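Local coordinates for EAL domain protein (Vibrio cholerae serotype O1, PDB 6IJ2) that degrades the cyclic dinucleotides c-di-GMP and cGAMP as a standalone EAL-domain phosphodiesterase, here with the linear product 5'-pGpG bound, at residues L22-F30 against F71-L82. The protein carries 1 engineered substitution. Residues are numbered along the deposited sequence; the frame is centred on the assembly and turned at random.
Sequences LDFDFTMAF and FDQMCRVKAIAL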
loop_
_atom_site.group_PDB
_atom_site.type_symbol
_atom_site.label_atom_id
_atom_site.label_comp_id
_atom_site.label_asym_id
_atom_site.label_seq_id
_atom_site.Cartn_x
_atom_site.Cartn_y
_atom_site.Cartn_z
ATOM N N LEU A 22 -5.587 33.517 6.710
ATOM C CA LEU A 22 -5.575 32.981 5.352
ATOM C C LEU A 22 -6.130 33.998 4.362
ATOM O O LEU A 22 -6.989 34.803 4.713
ATOM C CB LEU A 22 -6.384 31.682 5.278
ATOM C CG LEU A 22 -5.918 30.516 6.153
ATOM C CD1 LEU A 22 -6.915 29.370 6.103
ATOM C CD2 LEU A 22 -4.545 30.046 5.717
ATOM N N ASP A 23 -5.638 33.958 3.123
ATOM C CA ASP A 23 -6.139 34.836 2.071
ATOM C C ASP A 23 -7.380 34.282 1.387
ATOM O O ASP A 23 -7.875 34.898 0.434
ATOM C CB ASP A 23 -5.056 35.088 1.021
ATOM C CG ASP A 23 -4.991 33.986 -0.017
ATOM O OD1 ASP A 23 -4.769 32.818 0.365
ATOM O OD2 ASP A 23 -5.180 34.287 -1.214
ATOM N N PHE A 24 -7.879 33.135 1.837
ATOM C CA PHE A 24 -9.106 32.551 1.325
ATOM C C PHE A 24 -9.914 32.037 2.505
ATOM O O PHE A 24 -9.376 31.799 3.589
ATOM C CB PHE A 24 -8.824 31.410 0.334
ATOM C CG PHE A 24 -8.015 30.284 0.922
ATOM C CD1 PHE A 24 -6.630 30.330 0.914
ATOM C CD2 PHE A 24 -8.638 29.186 1.483
ATOM C CE1 PHE A 24 -5.884 29.297 1.459
ATOM C CE2 PHE A 24 -7.895 28.146 2.029
ATOM C CZ PHE A 24 -6.517 28.207 2.015
ATOM N N ASP A 25 -11.200 31.877 2.297
ATOM C CA ASP A 25 -12.108 31.318 3.295
ATOM C C ASP A 25 -12.778 30.078 2.674
ATOM O O ASP A 25 -12.716 29.877 1.491
ATOM C CB ASP A 25 -13.144 32.326 3.775
ATOM C CG ASP A 25 -13.616 32.043 5.192
ATOM O OD1 ASP A 25 -13.035 31.204 5.873
ATOM O OD2 ASP A 25 -14.565 32.673 5.645
ATOM N N PHE A 26 -13.463 29.290 3.487
ATOM C CA PHE A 26 -14.074 28.033 3.067
ATOM C C PHE A 26 -14.976 27.566 4.199
ATOM O O PHE A 26 -15.015 28.172 5.273
ATOM C CB PHE A 26 -13.016 26.974 2.737
ATOM C CG PHE A 26 -12.099 26.676 3.883
ATOM C CD1 PHE A 26 -11.003 27.485 4.138
ATOM C CD2 PHE A 26 -12.342 25.600 4.717
ATOM C CE1 PHE A 26 -10.170 27.226 5.208
ATOM C CE2 PHE A 26 -11.504 25.332 5.781
ATOM C CZ PHE A 26 -10.422 26.149 6.030
ATOM N N THR A 27 -15.699 26.483 3.952
ATOM C CA THR A 27 -16.559 25.911 4.983
ATOM C C THR A 27 -16.547 24.397 4.799
ATOM O O THR A 27 -15.661 23.856 4.133
ATOM C CB THR A 27 -17.964 26.546 4.931
ATOM O OG1 THR A 27 -18.742 26.102 6.049
ATOM C CG2 THR A 27 -18.684 26.191 3.643
ATOM N N MET A 28 -17.531 23.716 5.383
ATOM C CA MET A 28 -17.548 22.263 5.416
ATOM C C MET A 28 -18.850 21.709 4.862
ATOM O O MET A 28 -19.920 22.302 5.015
ATOM C CB MET A 28 -17.357 21.723 6.835
ATOM C CG MET A 28 -15.995 21.966 7.429
ATOM S SD MET A 28 -14.707 20.969 6.635
ATOM C CE MET A 28 -13.314 22.018 7.035
ATOM N N ALA A 29 -18.727 20.557 4.209
ATOM C CA ALA A 29 -19.823 19.640 3.958
ATOM C C ALA A 29 -19.655 18.438 4.878
ATOM O O ALA A 29 -18.590 18.228 5.466
ATOM C CB ALA A 29 -19.860 19.195 2.491
ATOM N N PHE A 30 -20.722 17.663 5.022
ATOM C CA PHE A 30 -20.722 16.511 5.915
ATOM C C PHE A 30 -21.344 15.325 5.196
ATOM O O PHE A 30 -22.370 15.460 4.524
ATOM C CB PHE A 30 -21.498 16.813 7.235
ATOM C CG PHE A 30 -20.878 17.903 8.050
ATOM C CD1 PHE A 30 -19.855 17.622 8.945
ATOM C CD2 PHE A 30 -21.280 19.220 7.885
ATOM C CE1 PHE A 30 -19.263 18.644 9.689
ATOM C CE2 PHE A 30 -20.695 20.242 8.619
ATOM C CZ PHE A 30 -19.684 19.954 9.523
ATOM N N PHE A 71 -4.127 26.363 7.897
ATOM C CA PHE A 71 -5.261 25.763 7.203
ATOM C C PHE A 71 -5.780 24.539 7.951
ATOM O O PHE A 71 -6.997 24.360 8.100
ATOM C CB PHE A 71 -4.852 25.403 5.771
ATOM C CG PHE A 71 -5.860 24.566 5.057
ATOM C CD1 PHE A 71 -7.027 25.133 4.576
ATOM C CD2 PHE A 71 -5.656 23.209 4.890
ATOM C CE1 PHE A 71 -7.971 24.363 3.935
ATOM C CE2 PHE A 71 -6.594 22.437 4.251
ATOM C CZ PHE A 71 -7.756 23.018 3.771
ATOM N N ASP A 72 -4.869 23.693 8.436
ATOM C CA ASP A 72 -5.264 22.509 9.192
ATOM C C ASP A 72 -6.061 22.892 10.434
ATOM O O ASP A 72 -7.149 22.358 10.680
ATOM C CB ASP A 72 -4.019 21.710 9.572
ATOM C CG ASP A 72 -4.353 20.371 10.171
ATOM O OD1 ASP A 72 -5.009 19.564 9.480
ATOM O OD2 ASP A 72 -3.956 20.123 11.330
ATOM N N GLN A 73 -5.535 23.824 11.228
ATOM C CA GLN A 73 -6.245 24.260 12.427
ATOM C C GLN A 73 -7.608 24.849 12.081
ATOM O O GLN A 73 -8.591 24.610 12.791
ATOM C CB GLN A 73 -5.392 25.269 13.197
ATOM C CG GLN A 73 -4.023 24.728 13.567
ATOM C CD GLN A 73 -3.314 25.559 14.617
ATOM O OE1 GLN A 73 -2.896 25.041 15.652
ATOM N NE2 GLN A 73 -3.162 26.854 14.351
ATOM N N MET A 74 -7.689 25.609 10.984
ATOM C CA MET A 74 -8.964 26.187 10.570
ATOM C C MET A 74 -9.977 25.109 10.200
ATOM O O MET A 74 -11.152 25.202 10.578
ATOM C CB MET A 74 -8.748 27.145 9.398
ATOM C CG MET A 74 -8.271 28.526 9.809
ATOM S SD MET A 74 -9.622 29.714 9.943
ATOM C CE MET A 74 -9.871 30.136 8.218
ATOM N N CYS A 75 -9.548 24.085 9.452
ATOM C CA CYS A 75 -10.449 22.980 9.115
ATOM C C CYS A 75 -11.038 22.345 10.361
ATOM O O CYS A 75 -12.218 21.978 10.384
ATOM C CB CYS A 75 -9.721 21.904 8.309
ATOM S SG CYS A 75 -9.476 22.266 6.590
ATOM N N ARG A 76 -10.218 22.174 11.395
ATOM C CA ARG A 76 -10.692 21.524 12.607
ATOM C C ARG A 76 -11.732 22.375 13.318
ATOM O O ARG A 76 -12.768 21.861 13.747
ATOM C CB ARG A 76 -9.514 21.229 13.527
ATOM C CG ARG A 76 -8.556 20.204 12.922
ATOM C CD ARG A 76 -7.378 19.978 13.820
ATOM N NE ARG A 76 -6.428 19.060 13.215
ATOM C CZ ARG A 76 -5.547 18.350 13.905
ATOM N NH1 ARG A 76 -5.513 18.454 15.228
ATOM N NH2 ARG A 76 -4.712 17.532 13.277
ATOM N N VAL A 77 -11.483 23.680 13.430
ATOM C CA VAL A 77 -12.383 24.554 14.170
ATOM C C VAL A 77 -13.706 24.726 13.432
ATOM O O VAL A 77 -14.782 24.723 14.049
ATOM C CB VAL A 77 -11.702 25.908 14.435
ATOM C CG1 VAL A 77 -12.687 26.871 15.062
ATOM C CG2 VAL A 77 -10.490 25.726 15.335
ATOM N N LYS A 78 -13.654 24.900 12.110
ATOM C CA LYS A 78 -14.882 25.062 11.333
ATOM C C LYS A 78 -15.737 23.804 11.383
ATOM O O LYS A 78 -16.970 23.885 11.481
ATOM C CB LYS A 78 -14.548 25.407 9.884
ATOM C CG LYS A 78 -13.957 26.787 9.684
ATOM C CD LYS A 78 -13.517 26.962 8.240
ATOM C CE LYS A 78 -13.021 28.376 7.978
ATOM N NZ LYS A 78 -14.107 29.388 8.077
ATOM N N ALA A 79 -15.102 22.630 11.300
ATOM C CA ALA A 79 -15.843 21.372 11.345
ATOM C C ALA A 79 -16.522 21.188 12.694
ATOM O O ALA A 79 -17.697 20.808 12.768
ATOM C CB ALA A 79 -14.909 20.193 11.066
ATOM N N ILE A 80 -15.792 21.457 13.777
ATOM C CA ILE A 80 -16.368 21.324 15.113
ATOM C C ILE A 80 -17.473 22.352 15.327
ATOM O O ILE A 80 -18.538 22.035 15.874
ATOM C CB ILE A 80 -15.255 21.437 16.174
ATOM C CG1 ILE A 80 -14.292 20.248 16.067
ATOM C CG2 ILE A 80 -15.842 21.569 17.589
ATOM C CD1 ILE A 80 -13.031 20.412 16.882
ATOM N N ALA A 81 -17.254 23.592 14.878
ATOM C CA ALA A 81 -18.250 24.643 15.091
ATOM C C ALA A 81 -19.535 24.361 14.322
ATOM O O ALA A 81 -20.637 24.548 14.855
ATOM C CB ALA A 81 -17.678 26.001 14.689
ATOM N N LEU A 82 -19.415 23.910 13.070
ATOM C CA LEU A 82 -20.604 23.613 12.277
ATOM C C LEU A 82 -21.332 22.399 12.820
ATOM O O LEU A 82 -22.564 22.391 12.893
ATOM C CB LEU A 82 -20.231 23.373 10.815
ATOM C CG LEU A 82 -20.509 24.467 9.792
ATOM C CD1 LEU A 82 -19.950 24.058 8.421
ATOM C CD2 LEU A 82 -21.992 24.789 9.697
#
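Lys78, packed against Phe26 and salt-bridged to Asp25, is a worked example of a long lysine doing two jobs along one chain, apolar below and ionic at the tip. Its CB, at the root, lies near Met28 CG, 4.5 Å away. CG carries the extended chain onward to CD, which comes within 3.6 Å of Phe26 CE2 and 3.5 Å of Phe26 O. CE passes that carbonyl oxygen too, at 3.4 Å from Phe26 O, and sits over the same ring face, 4.0 Å from the ring centroid, in a CH-pi contact. A bend at the last torsion (chi4 -67°) turns NZ toward the backbone of 22-30, where it bonds to Asp25 OD1 at 3.1 Å, on the syn side but tilted out of the carboxylate plane. NZ also gives a weak hydrogen bond to Phe26 O, while OD1 weakly accepts from the Phe26 N-H. Lys78 NZ, Asp25 OD1 and the Phe26 backbone are thus linked, with NZ above the ring face, where any cation-pi attraction is at most weak.

The opposite face of Phe26 receives Phe71 CE1, the two rings meeting obliquely with planes at 48°. Phe71 swings its ring forward along the helix, and Cys75 SG rests over one face of it. That sulfur also lies 3.8 Å from Phe26 CE2, in an oblique sulfur-aromatic contact.

Farther along, Met28 bends at chi2 and brings CE to 3.5 Å from Cys75 O, whereas Phe30 turns its ring edge to Leu82 CB. Met28 and Cys75 also pack on a guanine base of the bound nucleotide, so this layer helps line the ligand site. In the EAL fold, related to the TIM barrel, helix 68-85 packs outside strand 27-35, its 71-82 part crossing strand 27-30 at -57°; Val48 of strand 41-49 and Val59 of helix 56-60 also touch Phe26.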